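Pseudoazurin (Blue copper protein) (Sinorhizobium meliloti, PDB 3TU6) binds one copper ion per subunit and, as a cupredoxin of the blue copper family, probably shuttles electrons in the periplasm. Local coordinates at residues M1-V6 / G30-F35. Numbering follows the deposited sequence.
Sequences MEEYRV and GDTVTF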
# COMPACT_ATOMS: atom_id res chain seq x y z
N MET A 1 9.17 4.87 17.88
CA MET A 1 8.61 5.07 16.52
C MET A 1 9.68 4.79 15.46
O MET A 1 10.79 5.32 15.54
CB MET A 1 8.10 6.50 16.36
CG MET A 1 7.47 6.81 15.00
SD MET A 1 6.99 8.54 14.81
CE MET A 1 8.59 9.35 14.78
N GLU A 2 9.33 3.96 14.48
CA GLU A 2 10.18 3.74 13.31
C GLU A 2 9.56 4.44 12.10
O GLU A 2 8.34 4.51 11.97
CB GLU A 2 10.35 2.24 13.03
CG GLU A 2 10.88 1.43 14.22
CD GLU A 2 12.19 1.95 14.77
OE1 GLU A 2 13.06 2.37 13.97
OE2 GLU A 2 12.37 1.94 16.01
N GLU A 3 10.42 4.97 11.23
CA GLU A 3 9.99 5.70 10.05
C GLU A 3 10.44 4.94 8.81
O GLU A 3 11.64 4.76 8.59
CB GLU A 3 10.58 7.11 10.05
CG GLU A 3 10.28 7.90 11.32
CD GLU A 3 10.71 9.36 11.24
OE1 GLU A 3 11.73 9.65 10.58
OE2 GLU A 3 10.03 10.21 11.85
N TYR A 4 9.48 4.51 8.00
CA TYR A 4 9.76 3.69 6.82
C TYR A 4 9.55 4.46 5.52
O TYR A 4 8.91 5.51 5.50
CB TYR A 4 8.89 2.43 6.85
CG TYR A 4 9.19 1.55 8.04
CD1 TYR A 4 10.40 0.87 8.13
CD2 TYR A 4 8.27 1.41 9.08
CE1 TYR A 4 10.69 0.07 9.23
CE2 TYR A 4 8.56 0.61 10.18
CZ TYR A 4 9.77 -0.06 10.25
OH TYR A 4 10.07 -0.86 11.32
N ARG A 5 10.11 3.91 4.44
CA ARG A 5 10.05 4.53 3.12
C ARG A 5 9.48 3.56 2.09
O ARG A 5 9.87 2.40 2.04
CB ARG A 5 11.45 4.95 2.67
CG ARG A 5 12.10 6.04 3.50
CD ARG A 5 11.39 7.38 3.31
NE ARG A 5 12.23 8.51 3.70
CZ ARG A 5 13.21 9.02 2.96
NH1 ARG A 5 13.51 8.51 1.77
NH2 ARG A 5 13.91 10.06 3.42
N VAL A 6 8.56 4.06 1.26
CA VAL A 6 8.06 3.31 0.11
C VAL A 6 8.25 4.16 -1.14
O VAL A 6 7.67 5.24 -1.26
CB VAL A 6 6.56 2.97 0.26
CG1 VAL A 6 6.05 2.29 -1.01
CG2 VAL A 6 6.34 2.10 1.47
N GLY A 30 1.84 3.03 15.54
CA GLY A 30 2.51 4.29 15.86
C GLY A 30 3.63 4.67 14.92
O GLY A 30 4.12 5.80 14.96
N ASP A 31 4.06 3.73 14.07
CA ASP A 31 5.10 4.00 13.07
C ASP A 31 4.55 4.86 11.93
O ASP A 31 3.33 5.00 11.78
CB ASP A 31 5.65 2.68 12.49
CG ASP A 31 6.43 1.87 13.51
OD1 ASP A 31 6.87 2.42 14.54
OD2 ASP A 31 6.63 0.66 13.26
N THR A 32 5.46 5.42 11.14
CA THR A 32 5.09 6.21 9.96
C THR A 32 5.69 5.63 8.69
O THR A 32 6.74 4.99 8.72
CB THR A 32 5.56 7.68 10.09
OG1 THR A 32 6.99 7.73 10.15
CG2 THR A 32 4.97 8.34 11.33
N VAL A 33 5.00 5.85 7.57
CA VAL A 33 5.50 5.48 6.25
C VAL A 33 5.46 6.71 5.34
O VAL A 33 4.42 7.34 5.18
CB VAL A 33 4.65 4.35 5.62
CG1 VAL A 33 5.00 4.17 4.14
CG2 VAL A 33 4.86 3.05 6.37
N THR A 34 6.61 7.04 4.76
CA THR A 34 6.74 8.18 3.85
C THR A 34 6.88 7.68 2.42
O THR A 34 7.71 6.81 2.14
CB THR A 34 7.96 9.05 4.21
OG1 THR A 34 7.84 9.51 5.56
CG2 THR A 34 8.06 10.24 3.27
N PHE A 35 6.07 8.23 1.52
CA PHE A 35 6.12 7.85 0.12
C PHE A 35 7.08 8.76 -0.63
O PHE A 35 7.06 9.97 -0.46
CB PHE A 35 4.72 7.88 -0.49
CG PHE A 35 3.84 6.77 0.01
CD1 PHE A 35 3.83 5.55 -0.63
CD2 PHE A 35 3.07 6.94 1.15
CE1 PHE A 35 3.05 4.51 -0.16
CE2 PHE A 35 2.28 5.90 1.63
CZ PHE A 35 2.27 4.68 0.97
O HOH W 1 8.12 7.40 7.57
O HOH W 2 8.60 -1.15 13.40
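Glu3 to Val6 pair with Thr32 to Phe35 as parallel neighbours in the cupredoxin beta barrel, their axes 4.6 Å apart at closest and turned by 31°. Thr32 N donates to Glu2 O, Tyr4 N to Thr32 O, Thr34 N to Tyr4 O and Val6 N to Thr34 O, a ladder that steps from one strand to the other. Asp31 adds a side-chain rung before it: its OD1 takes the nearly straight bond from Glu2 N (2.9 Å, 174°), met from above the carboxylate plane. Its other oxygen, OD2, accepts from the backbone N of Gln28 and from a water that also bonds Tyr4 OH, and lies in the ring plane of Tyr4 at its edge, 3.6 Å from CE2. An alanine at Asp31 would probably leave Glu2 N and Gln28 N without this acceptor, and the water at Tyr4 OH without one of its partners. On the inward side, Val6 CG2 meets Val33 CG1 at 3.6 Å, while Val6 CG1 lies 3.8 Å from Phe35 CE1. Ile25 of the strand 19-27 touches both valines, and Tyr78 meets the Phe35 ring edge-to-face; the Phe35 side chain lies about 10 Å from the copper ion. The other side of the sheet carries Glu3, Arg5, Thr32 and Thr34. Thr34 OG1, set anti to its own carbonyl carbon and beside the backbone N (chi1 -58°), reaches both a second water, between the threonines, and Thr67 OG1 of the adjoining strand. That water also bonds Thr32 OG1 and donates to Tyr4 O at 2.9 Å.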